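Local structure of penicillin binding protein 2X (Streptococcus thermophilus, 5U47) at residues Lys298-Ser303 and Arg421-Ile426; Gly430-Pro435 and Gly458-Lys463; Gly595-Lys600 and Glu626-Asp631; Pro616-Val621 and Ile642-Asn647. The protein probably cross-links the peptides of adjacent glycan strands in septal peptidoglycan as a transpeptidase, and is the kind of enzyme that beta-lactams inactivate by acylating an essential serine. The protein carries 1 engineered substitution. One frame throughout, in Å; residues are numbered along the deposited sequence.

Interaction 1 (Lys298-Ser303 and Arg421-Ile426)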
loop_
_atom_site.group_PDB
_atom_site.type_symbol
_atom_site.label_atom_id
_atom_site.label_comp_id
_atom_site.label_asym_id
_atom_site.label_seq_id
_atom_site.Cartn_x
_atom_site.Cartn_y
_atom_site.Cartn_z
ATOM N N LYS A 298 -9.821 -1.285 -21.107
ATOM C CA LYS A 298 -10.635 -0.596 -22.115
ATOM C C LYS A 298 -11.076 0.793 -21.649
ATOM O O LYS A 298 -11.477 1.608 -22.469
ATOM C CB LYS A 298 -11.881 -1.418 -22.486
ATOM C CG LYS A 298 -11.565 -2.771 -23.103
ATOM C CD LYS A 298 -12.804 -3.585 -23.437
ATOM C CE LYS A 298 -12.388 -4.831 -24.223
ATOM N NZ LYS A 298 -13.387 -5.906 -24.228
ATOM N N VAL A 299 -11.017 1.053 -20.340
ATOM C CA VAL A 299 -11.348 2.370 -19.797
ATOM C C VAL A 299 -10.278 3.326 -20.311
ATOM O O VAL A 299 -10.604 4.393 -20.844
ATOM C CB VAL A 299 -11.401 2.366 -18.248
ATOM C CG1 VAL A 299 -11.578 3.763 -17.672
ATOM C CG2 VAL A 299 -12.539 1.482 -17.742
ATOM N N MET A 300 -9.010 2.940 -20.154
ATOM C CA MET A 300 -7.897 3.756 -20.640
ATOM C C MET A 300 -7.989 3.912 -22.160
ATOM O O MET A 300 -7.813 5.015 -22.680
ATOM C CB MET A 300 -6.543 3.143 -20.281
ATOM C CG MET A 300 -6.059 3.278 -18.844
ATOM S SD MET A 300 -7.046 2.531 -17.529
ATOM C CE MET A 300 -8.088 3.889 -17.087
ATOM N N LEU A 301 -8.270 2.804 -22.856
ATOM C CA LEU A 301 -8.382 2.805 -24.322
ATOM C C LEU A 301 -9.418 3.779 -24.810
ATOM O O LEU A 301 -9.142 4.588 -25.682
ATOM C CB LEU A 301 -8.763 1.435 -24.864
ATOM C CG LEU A 301 -8.934 1.478 -26.406
ATOM C CD1 LEU A 301 -7.580 1.527 -27.093
ATOM C CD2 LEU A 301 -9.717 0.315 -26.901
ATOM N N LEU A 302 -10.625 3.664 -24.268
ATOM C CA LEU A 302 -11.722 4.536 -24.625
ATOM C C LEU A 302 -11.393 5.998 -24.359
ATOM O O LEU A 302 -11.702 6.850 -25.193
ATOM C CB LEU A 302 -12.988 4.151 -23.861
ATOM C CG LEU A 302 -14.233 4.999 -24.140
ATOM C CD1 LEU A 302 -14.636 4.910 -25.600
ATOM C CD2 LEU A 302 -15.386 4.561 -23.260
ATOM N N SER A 303 -10.766 6.286 -23.212
ATOM C CA SER A 303 -10.416 7.678 -22.882
ATOM C C SER A 303 -9.441 8.251 -23.903
ATOM O O SER A 303 -9.525 9.429 -24.244
ATOM C CB SER A 303 -9.825 7.819 -21.477
ATOM O OG SER A 303 -8.528 7.259 -21.371
ATOM N N ARG A 421 -3.713 3.936 -9.994
ATOM C CA ARG A 421 -3.124 5.205 -10.401
ATOM C C ARG A 421 -3.772 5.695 -11.719
ATOM O O ARG A 421 -4.160 6.856 -11.830
ATOM C CB ARG A 421 -1.623 5.036 -10.579
ATOM C CG ARG A 421 -0.900 6.267 -11.077
ATOM C CD ARG A 421 0.606 6.040 -11.184
ATOM N NE ARG A 421 0.896 4.949 -12.095
ATOM C CZ ARG A 421 2.105 4.436 -12.357
ATOM N NH1 ARG A 421 2.201 3.419 -13.191
ATOM N NH2 ARG A 421 3.203 4.909 -11.803
ATOM N N ALA A 422 -3.915 4.795 -12.680
ATOM C CA ALA A 422 -4.511 5.129 -13.980
ATOM C C ALA A 422 -5.967 5.527 -13.808
ATOM O O ALA A 422 -6.423 6.509 -14.422
ATOM C CB ALA A 422 -4.386 3.953 -14.941
ATOM N N PHE A 423 -6.691 4.781 -12.956
ATOM C CA PHE A 423 -8.097 5.087 -12.701
ATOM C C PHE A 423 -8.305 6.485 -12.105
ATOM O O PHE A 423 -9.350 7.108 -12.349
ATOM C CB PHE A 423 -8.774 4.056 -11.784
ATOM C CG PHE A 423 -8.913 2.669 -12.384
ATOM C CD1 PHE A 423 -9.298 2.485 -13.708
ATOM C CD2 PHE A 423 -8.751 1.548 -11.585
ATOM C CE1 PHE A 423 -9.462 1.196 -14.239
ATOM C CE2 PHE A 423 -8.908 0.265 -12.110
ATOM C CZ PHE A 423 -9.256 0.097 -13.437
ATOM N N THR A 424 -7.330 6.997 -11.348
ATOM C CA THR A 424 -7.513 8.319 -10.766
ATOM C C THR A 424 -7.664 9.407 -11.837
ATOM O O THR A 424 -8.345 10.386 -11.588
ATOM C CB THR A 424 -6.393 8.756 -9.775
ATOM O OG1 THR A 424 -5.131 8.810 -10.453
ATOM C CG2 THR A 424 -6.301 7.843 -8.622
ATOM N N ALA A 425 -7.026 9.256 -13.008
ATOM C CA ALA A 425 -7.132 10.267 -14.058
ATOM C C ALA A 425 -8.555 10.275 -14.623
ATOM O O ALA A 425 -9.092 11.307 -14.977
ATOM C CB ALA A 425 -6.121 10.018 -15.158
ATOM N N ILE A 426 -9.176 9.107 -14.670
ATOM C CA ILE A 426 -10.544 8.995 -15.143
ATOM C C ILE A 426 -11.500 9.652 -14.146
ATOM O O ILE A 426 -12.403 10.375 -14.559
ATOM C CB ILE A 426 -10.911 7.521 -15.351
ATOM C CG1 ILE A 426 -9.971 6.871 -16.379
ATOM C CG2 ILE A 426 -12.380 7.371 -15.761
ATOM C CD1 ILE A 426 -10.099 7.402 -17.788
#
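Ser303 OG has two polar partners, Met300 O, to which OG donates at 2.7 Å, and Tyr378 OH, while Ser303 CB, and less closely OG, pack on Ile426 CD1. A small hydroxyl suits this place, because it satisfies itself partly on its own helix and still lets its carbon meet the neighbour. This is a buried contact between two helices of the transpeptidase domain, 297-308 and 416-427, whose segment axes approach to 10.4 Å at 42°. Lys298, on the first, bonds through NZ to Ser295, Ser354 and Asn356, consistent with the lysine of the SxxK motif of penicillin-binding enzymes.

Met300, long and flexible, reaches Ala422, Phe423 and Ile426. Its chain bends at chi2 (62°), bringing SD to 4.0 Å from Ala422 CB; the small methyl of Ala422 lets the sulfur lie close to the helix. The sulfur makes an oblique Met-aromatic contact with Phe423, 5.2 Å from SD to the ring centroid; Tyr544 meets that same ring edge-to-face. Branched Ile426 packs through its longer arm: its CG1 touches both Met300 CE, at 3.6 Å, and Val299 CG1, at 3.7 Å, and its CD1 ends 3.7 Å from Ser303 CB.

Interaction 2 (Gly430-Pro435 and Gly458-Lys463)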
loop_
_atom_site.group_PDB
_atom_site.type_symbol
_atom_site.label_atom_id
_atom_site.label_comp_id
_atom_site.label_asym_id
_atom_site.label_seq_id
_atom_site.Cartn_x
_atom_site.Cartn_y
_atom_site.Cartn_z
ATOM N N GLY A 430 -9.210 13.964 -15.646
ATOM C CA GLY A 430 -8.037 13.731 -16.471
ATOM C C GLY A 430 -6.700 13.838 -15.761
ATOM O O GLY A 430 -5.688 13.468 -16.335
ATOM N N ILE A 431 -6.715 14.297 -14.505
ATOM C CA ILE A 431 -5.501 14.578 -13.706
ATOM C C ILE A 431 -5.137 13.382 -12.842
ATOM O O ILE A 431 -5.819 13.077 -11.870
ATOM C CB ILE A 431 -5.736 15.826 -12.813
ATOM C CG1 ILE A 431 -6.164 17.016 -13.687
ATOM C CG2 ILE A 431 -4.496 16.170 -11.983
ATOM C CD1 ILE A 431 -6.742 18.167 -12.903
ATOM N N MET A 432 -4.029 12.740 -13.183
ATOM C CA MET A 432 -3.593 11.540 -12.506
ATOM C C MET A 432 -2.949 11.886 -11.169
ATOM O O MET A 432 -2.180 12.871 -11.062
ATOM C CB MET A 432 -2.623 10.772 -13.404
ATOM C CG MET A 432 -2.456 9.322 -13.021
ATOM S SD MET A 432 -1.737 8.340 -14.376
ATOM C CE MET A 432 -0.094 8.978 -14.234
ATOM N N LEU A 433 -3.263 11.062 -10.168
ATOM C CA LEU A 433 -2.787 11.213 -8.804
ATOM C C LEU A 433 -1.986 10.007 -8.377
ATOM O O LEU A 433 -2.216 8.884 -8.852
ATOM C CB LEU A 433 -3.980 11.345 -7.843
ATOM C CG LEU A 433 -4.998 12.454 -8.113
ATOM C CD1 LEU A 433 -6.154 12.422 -7.118
ATOM C CD2 LEU A 433 -4.330 13.810 -8.072
ATOM N N GLU A 434 -1.032 10.245 -7.483
ATOM C CA GLU A 434 -0.237 9.164 -6.902
ATOM C C GLU A 434 -1.079 8.509 -5.790
ATOM O O GLU A 434 -1.559 9.207 -4.892
ATOM C CB GLU A 434 1.042 9.740 -6.310
ATOM C CG GLU A 434 1.983 8.737 -5.660
ATOM C CD GLU A 434 2.773 7.879 -6.641
ATOM O OE1 GLU A 434 2.445 7.789 -7.851
ATOM O OE2 GLU A 434 3.745 7.270 -6.167
ATOM N N PRO A 435 -1.268 7.177 -5.838
ATOM C CA PRO A 435 -1.962 6.533 -4.743
ATOM C C PRO A 435 -1.150 6.730 -3.455
ATOM O O PRO A 435 0.082 6.706 -3.518
ATOM C CB PRO A 435 -2.002 5.057 -5.166
ATOM C CG PRO A 435 -1.909 5.104 -6.648
ATOM C CD PRO A 435 -0.938 6.212 -6.903
ATOM N N GLY A 458 0.494 13.781 -13.408
ATOM C CA GLY A 458 0.331 13.817 -14.849
ATOM C C GLY A 458 -1.084 14.105 -15.293
ATOM O O GLY A 458 -2.001 14.293 -14.476
ATOM N N LYS A 459 -1.257 14.156 -16.606
ATOM C CA LYS A 459 -2.558 14.414 -17.196
ATOM C C LYS A 459 -2.641 13.680 -18.535
ATOM O O LYS A 459 -2.351 14.253 -19.590
ATOM C CB LYS A 459 -2.800 15.917 -17.349
ATOM C CG LYS A 459 -4.211 16.178 -17.839
ATOM C CD LYS A 459 -4.676 17.596 -17.667
ATOM C CE LYS A 459 -6.133 17.698 -18.090
ATOM N NZ LYS A 459 -6.502 19.118 -18.292
ATOM N N PRO A 460 -3.011 12.396 -18.490
ATOM C CA PRO A 460 -3.057 11.613 -19.715
ATOM C C PRO A 460 -4.151 12.019 -20.713
ATOM O O PRO A 460 -3.926 11.904 -21.911
ATOM C CB PRO A 460 -3.277 10.175 -19.232
ATOM C CG PRO A 460 -3.403 10.208 -17.775
ATOM C CD PRO A 460 -3.158 11.580 -17.270
ATOM N N VAL A 461 -5.301 12.495 -20.224
ATOM C CA VAL A 461 -6.423 12.885 -21.096
ATOM C C VAL A 461 -7.086 14.154 -20.583
ATOM O O VAL A 461 -6.846 14.585 -19.460
ATOM C CB VAL A 461 -7.481 11.750 -21.213
ATOM C CG1 VAL A 461 -6.861 10.491 -21.804
ATOM C CG2 VAL A 461 -8.111 11.439 -19.865
ATOM N N SER A 462 -7.903 14.766 -21.428
ATOM C CA SER A 462 -8.604 15.981 -21.064
ATOM C C SER A 462 -9.742 15.699 -20.079
ATOM O O SER A 462 -10.168 14.554 -19.885
ATOM C CB SER A 462 -9.195 16.633 -22.309
ATOM O OG SER A 462 -10.278 15.861 -22.822
ATOM N N LYS A 463 -10.228 16.765 -19.475
ATOM C CA LYS A 463 -11.366 16.709 -18.563
ATOM C C LYS A 463 -12.599 16.168 -19.308
ATOM O O LYS A 463 -13.354 15.331 -18.777
ATOM C CB LYS A 463 -11.642 18.120 -18.051
ATOM C CG LYS A 463 -12.923 18.310 -17.264
ATOM C CD LYS A 463 -13.016 19.764 -16.819
ATOM C CE LYS A 463 -14.364 20.103 -16.225
ATOM N NZ LYS A 463 -14.658 19.288 -15.032
#
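Backbone packing of Gly430-Met432 against Gly458-Val461, largely main chain on main chain, joins the short strand 432-433 to the loop that leads from strand 456-458 into helix 463-478. Met432 N donates to Gly458 O at 2.9 Å, coming from above the carbonyl plane (42° out of it). The same oxygen takes a longer CA-H...O contact from Ile431 CA.

Gly430 is the most extensively covered residue of the contact. Its CA sits 3.3 Å from Val461 O, and its own O meets Lys459 CA at 3.4 Å and Pro460 CD at 3.3 Å. With phi at 88°, a beta carbon would collide with Val461 O and with the preceding carbonyl, so glycine is the residue that fits. Pro460 offers its ring CD to Met432 CB at 4.0 Å, a small apolar touch on the side where Met432 and Pro460 also meet helix 416-427. Lys459 suits the more open side: CG, anti to the backbone N (chi1 -174°), lies 3.4 Å from Gly430 O, and the aliphatic chain then runs on extended.

Ser462 OG bonds to Ala465 N, so the arrangement is a short, weakly bonded antiparallel pair, 432-433 with 456-458, leading into a helix N-capped by Ser462.

Interaction 3 (Gly595-Lys600 and Glu626-Asp631)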
loop_
_atom_site.group_PDB
_atom_site.type_symbol
_atom_site.label_atom_id
_atom_site.label_comp_id
_atom_site.label_asym_id
_atom_site.label_seq_id
_atom_site.Cartn_x
_atom_site.Cartn_y
_atom_site.Cartn_z
ATOM N N GLY A 595 19.574 14.537 2.643
ATOM C CA GLY A 595 20.928 14.055 2.854
ATOM C C GLY A 595 21.538 13.902 1.448
ATOM O O GLY A 595 20.887 14.239 0.439
ATOM N N ASP A 596 22.775 13.401 1.381
ATOM C CA ASP A 596 23.486 13.200 0.098
ATOM C C ASP A 596 22.878 12.081 -0.712
ATOM O O ASP A 596 23.017 10.921 -0.346
ATOM C CB ASP A 596 24.959 12.835 0.330
ATOM C CG ASP A 596 25.757 13.959 0.915
ATOM O OD1 ASP A 596 25.533 15.133 0.521
ATOM O OD2 ASP A 596 26.654 13.657 1.749
ATOM N N ILE A 597 22.224 12.425 -1.819
ATOM C CA ILE A 597 21.580 11.411 -2.673
ATOM C C ILE A 597 22.116 11.356 -4.109
ATOM O O ILE A 597 21.658 10.530 -4.899
ATOM C CB ILE A 597 20.033 11.539 -2.663
ATOM C CG1 ILE A 597 19.582 12.913 -3.158
ATOM C CG2 ILE A 597 19.482 11.282 -1.252
ATOM C CD1 ILE A 597 18.081 13.012 -3.335
ATOM N N ILE A 598 23.105 12.195 -4.435
ATOM C CA ILE A 598 23.701 12.174 -5.786
ATOM C C ILE A 598 24.450 10.847 -5.902
ATOM O O ILE A 598 25.169 10.457 -4.976
ATOM C CB ILE A 598 24.687 13.350 -6.035
ATOM C CG1 ILE A 598 24.019 14.702 -5.773
ATOM C CG2 ILE A 598 25.262 13.294 -7.459
ATOM C CD1 ILE A 598 22.789 14.966 -6.608
ATOM N N GLY A 599 24.272 10.154 -7.020
ATOM C CA GLY A 599 24.886 8.839 -7.197
ATOM C C GLY A 599 24.008 7.690 -6.715
ATOM O O GLY A 599 24.264 6.542 -7.080
ATOM N N LYS A 600 22.986 7.965 -5.885
ATOM C CA LYS A 600 22.072 6.887 -5.450
ATOM C C LYS A 600 21.112 6.472 -6.570
ATOM O O LYS A 600 21.048 7.116 -7.619
ATOM C CB LYS A 600 21.281 7.288 -4.207
ATOM C CG LYS A 600 22.128 7.259 -2.956
ATOM C CD LYS A 600 21.325 7.569 -1.705
ATOM C CE LYS A 600 21.961 6.931 -0.478
ATOM N NZ LYS A 600 23.429 7.197 -0.398
ATOM N N GLU A 626 21.700 12.194 -10.909
ATOM C CA GLU A 626 22.715 13.135 -11.366
ATOM C C GLU A 626 22.528 14.519 -10.731
ATOM O O GLU A 626 23.506 15.154 -10.339
ATOM C CB GLU A 626 22.693 13.231 -12.885
ATOM C CG GLU A 626 23.747 14.148 -13.460
ATOM C CD GLU A 626 23.756 14.132 -14.974
ATOM O OE1 GLU A 626 23.652 13.035 -15.569
ATOM O OE2 GLU A 626 23.874 15.221 -15.571
ATOM N N LYS A 627 21.288 14.999 -10.659
ATOM C CA LYS A 627 21.002 16.293 -10.027
ATOM C C LYS A 627 19.689 16.253 -9.287
ATOM O O LYS A 627 18.790 15.453 -9.629
ATOM C CB LYS A 627 20.932 17.419 -11.054
ATOM C CG LYS A 627 22.253 17.763 -11.693
ATOM C CD LYS A 627 22.105 18.880 -12.706
ATOM C CE LYS A 627 23.416 19.080 -13.450
ATOM N NZ LYS A 627 23.278 20.093 -14.523
ATOM N N VAL A 628 19.574 17.125 -8.288
ATOM C CA VAL A 628 18.346 17.249 -7.493
ATOM C C VAL A 628 18.052 18.738 -7.337
ATOM O O VAL A 628 18.991 19.540 -7.173
ATOM C CB VAL A 628 18.490 16.570 -6.115
ATOM C CG1 VAL A 628 17.156 16.537 -5.383
ATOM C CG2 VAL A 628 19.023 15.145 -6.276
ATOM N N SER A 629 16.765 19.108 -7.358
ATOM C CA SER A 629 16.363 20.532 -7.301
ATOM C C SER A 629 16.497 21.200 -5.922
ATOM O O SER A 629 16.276 22.405 -5.803
ATOM C CB SER A 629 14.933 20.711 -7.803
ATOM O OG SER A 629 13.997 20.107 -6.932
ATOM N N VAL A 630 16.814 20.409 -4.903
ATOM C CA VAL A 630 17.055 20.886 -3.549
ATOM C C VAL A 630 18.370 20.261 -3.077
ATOM O O VAL A 630 18.750 19.157 -3.512
ATOM C CB VAL A 630 15.908 20.531 -2.571
ATOM C CG1 VAL A 630 14.614 21.238 -2.979
ATOM C CG2 VAL A 630 15.693 19.023 -2.472
ATOM N N ASP A 631 19.042 20.961 -2.175
ATOM C CA ASP A 631 20.333 20.527 -1.652
ATOM C C ASP A 631 20.199 19.494 -0.521
ATOM O O ASP A 631 19.139 19.344 0.078
ATOM C CB ASP A 631 21.116 21.752 -1.164
ATOM C CG ASP A 631 21.391 22.768 -2.277
ATOM O OD1 ASP A 631 21.493 22.365 -3.463
ATOM O OD2 ASP A 631 21.534 23.968 -1.949
#
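Ile598 and Ile597 rest on Val628, an apolar corner of a PASTA domain in which the loop before helix 602-611 covers strand 625-628. Ile598 can be followed outward. From CB the branch CG2, anti to the backbone N, comes 3.9 Å from Glu626 O. The other branch, CG1, stands beside the backbone N (chi1 -55°). Its CD1 does most of the touching: it lies 3.8 Å from Val628 CG2, also 3.8 Å from Glu626 O, and 4.1 Å from Lys627 CA. The side chains of Ile598 and Val628 slide past one another in opposite directions.

Ile597 meets Val628 CG2 too, the side chains crossing at about a right angle, with Ile597 CD1 3.8 Å from that methyl. Its CG1 stands between the backbone N and the carbonyl carbon (chi1 59°), and its side chain also reaches Thr605 of helix 602-611.

Both isoleucines belong to a type II beta turn from Ile597 to Lys600, closed by Lys600 N to Ile597 O at 3.1 Å; Gly599, with phi 90°, holds the third position, where glycine is favoured. On the strand, Glu626 and Lys627 both face Met645 in a classic beta bulge, and their side chains set out away from the turn. Valine suits the next position, since its beta-branch fits an extended backbone and its methyls meet both isoleucines.

Between these side chains carbon meets carbon, but Ile598 stays largely open to solvent, so the gain from burying carbon is probably modest; backbone bonds from Gly599 and Lys600 to Ile625 fix the turn's position.

Interaction 4 (Pro616-Val621 and Ile642-Asn647)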
loop_
_atom_site.group_PDB
_atom_site.type_symbol
_atom_site.label_atom_id
_atom_site.label_comp_id
_atom_site.label_asym_id
_atom_site.label_seq_id
_atom_site.Cartn_x
_atom_site.Cartn_y
_atom_site.Cartn_z
ATOM N N PRO A 616 8.346 13.650 -5.057
ATOM C CA PRO A 616 9.412 13.706 -6.025
ATOM C C PRO A 616 8.937 13.467 -7.449
ATOM O O PRO A 616 7.937 12.790 -7.667
ATOM C CB PRO A 616 10.311 12.549 -5.595
ATOM C CG PRO A 616 9.374 11.543 -5.054
ATOM C CD PRO A 616 8.270 12.331 -4.403
ATOM N N ILE A 617 9.647 14.057 -8.401
ATOM C CA ILE A 617 9.405 13.841 -9.825
ATOM C C ILE A 617 10.742 13.331 -10.376
ATOM O O ILE A 617 11.756 14.059 -10.326
ATOM C CB ILE A 617 9.042 15.134 -10.570
ATOM C CG1 ILE A 617 7.749 15.736 -10.003
ATOM C CG2 ILE A 617 8.913 14.841 -12.052
ATOM C CD1 ILE A 617 7.481 17.155 -10.460
ATOM N N VAL A 618 10.742 12.096 -10.870
ATOM C CA VAL A 618 11.946 11.466 -11.397
ATOM C C VAL A 618 11.990 11.761 -12.887
ATOM O O VAL A 618 11.031 11.443 -13.609
ATOM C CB VAL A 618 11.948 9.957 -11.115
ATOM C CG1 VAL A 618 13.127 9.254 -11.781
ATOM C CG2 VAL A 618 11.988 9.717 -9.604
ATOM N N LEU A 619 13.076 12.408 -13.333
ATOM C CA LEU A 619 13.235 12.771 -14.736
ATOM C C LEU A 619 14.136 11.782 -15.452
ATOM O O LEU A 619 15.333 11.657 -15.128
ATOM C CB LEU A 619 13.833 14.172 -14.879
ATOM C CG LEU A 619 13.091 15.318 -14.193
ATOM C CD1 LEU A 619 13.893 16.597 -14.290
ATOM C CD2 LEU A 619 11.704 15.509 -14.788
ATOM N N GLY A 620 13.571 11.080 -16.431
ATOM C CA GLY A 620 14.362 10.145 -17.213
ATOM C C GLY A 620 14.331 8.716 -16.709
ATOM O O GLY A 620 13.586 8.386 -15.803
ATOM N N VAL A 621 15.192 7.884 -17.296
ATOM C CA VAL A 621 15.203 6.445 -17.039
ATOM C C VAL A 621 16.510 5.863 -16.531
ATOM O O VAL A 621 16.617 4.655 -16.403
ATOM C CB VAL A 621 14.820 5.692 -18.332
ATOM C CG1 VAL A 621 13.405 6.063 -18.739
ATOM C CG2 VAL A 621 15.797 5.998 -19.470
ATOM N N ILE A 642 9.746 18.127 -5.675
ATOM C CA ILE A 642 11.143 18.301 -6.043
ATOM C C ILE A 642 11.458 17.494 -7.295
ATOM O O ILE A 642 10.740 16.536 -7.624
ATOM C CB ILE A 642 12.103 17.897 -4.895
ATOM C CG1 ILE A 642 12.088 16.384 -4.657
ATOM C CG2 ILE A 642 11.775 18.692 -3.626
ATOM C CD1 ILE A 642 13.244 15.901 -3.813
ATOM N N LEU A 643 12.528 17.884 -7.985
ATOM C CA LEU A 643 12.969 17.181 -9.188
ATOM C C LEU A 643 14.210 16.348 -8.901
ATOM O O LEU A 643 15.127 16.821 -8.237
ATOM C CB LEU A 643 13.333 18.150 -10.287
ATOM C CG LEU A 643 12.296 19.134 -10.795
ATOM C CD1 LEU A 643 12.949 19.996 -11.869
ATOM C CD2 LEU A 643 11.070 18.403 -11.328
ATOM N N ILE A 644 14.220 15.123 -9.408
ATOM C CA ILE A 644 15.364 14.214 -9.329
ATOM C C ILE A 644 15.694 13.920 -10.786
ATOM O O ILE A 644 14.928 13.232 -11.476
ATOM C CB ILE A 644 15.030 12.908 -8.583
ATOM C CG1 ILE A 644 14.679 13.182 -7.121
ATOM C CG2 ILE A 644 16.199 11.926 -8.633
ATOM C CD1 ILE A 644 14.133 11.958 -6.403
ATOM N N MET A 645 16.802 14.470 -11.278
ATOM C CA MET A 645 17.202 14.212 -12.666
ATOM C C MET A 645 18.142 13.026 -12.696
ATOM O O MET A 645 19.191 13.061 -12.072
ATOM C CB MET A 645 17.886 15.411 -13.301
ATOM C CG MET A 645 18.058 15.285 -14.822
ATOM S SD MET A 645 18.936 16.703 -15.501
ATOM C CE MET A 645 20.615 16.318 -15.023
ATOM N N THR A 646 17.770 11.988 -13.436
ATOM C CA THR A 646 18.609 10.800 -13.524
ATOM C C THR A 646 19.683 11.032 -14.567
ATOM O O THR A 646 19.663 12.042 -15.278
ATOM C CB THR A 646 17.817 9.552 -13.934
ATOM O OG1 THR A 646 17.416 9.667 -15.307
ATOM C CG2 THR A 646 16.605 9.372 -13.039
ATOM N N ASN A 647 20.595 10.071 -14.684
ATOM C CA ASN A 647 21.681 10.180 -15.652
ATOM C C ASN A 647 21.276 9.841 -17.098
ATOM O O ASN A 647 22.111 9.898 -17.981
ATOM C CB ASN A 647 22.914 9.369 -15.223
ATOM C CG ASN A 647 22.661 7.882 -15.165
ATOM O OD1 ASN A 647 21.549 7.426 -14.887
ATOM N ND2 ASN A 647 23.711 7.115 -15.372
#
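Thr646 meets the flat carbonyl group of Leu619 at its oxygen: the backbone N of Thr646 lies in the carbonyl plane, 3.0 Å from Leu619 O, and Thr646 OG1 is tilted 15° from that plane at 2.9 Å. One face of the sheet carries Pro616, Val618, Ile642 and Ile644; the other carries Ile617, Leu619, Leu643 and Met645.

The strands run parallel. Ile617 N donates to Ile642 O at 2.8 Å, Ile644 N to Ile617 O at 2.8 Å, and Leu619 N to Ile644 O at 2.7 Å. Pro616, without an N-H, suits a place whose nitrogen points away from the partner strand. Ile617 and Leu643 lie side by side, pointing the same way, with CD1 of the isoleucine 3.9 Å from CD2 of the leucine. Thr646 serves both chemistries: Thr646 OG1 (chi1 70°) donates to Leu619 O and also bonds Gly622 N, while Thr646 CG2 packs 3.7 Å from Val618 CG1.

Helix 602-611 of this PASTA domain covers the Pro616, Ile642 and Ile644 face. Trp669 of helix 660-670 lies against Leu619, Leu643 and Met645 on the other, and strand 625-628 pairs antiparallel with the far side of strand 641-646.

How the interactions relate
From the N terminus, interaction 1 comes first, closing a loop of over a hundred residues to bring helices 297-308 and 416-427 together in the transpeptidase domain. Interaction 2 follows in series, closing a much shorter hairpin-like excursion; the two touch, with Ala425 O and Gly430 N 2.7 Å apart in a probable hydrogen bond. Interactions 3 and 4 lie in a PASTA domain and cross: 595-600, 616-621, 626-631 and 642-647 alternate, so the loop before helix 602-611 is tied to an edge strand of the three-stranded sheet whose other two strands interaction 4 pairs. The two regions come near at interactions 2 and 4, whose nearest atoms are about 7 Å apart.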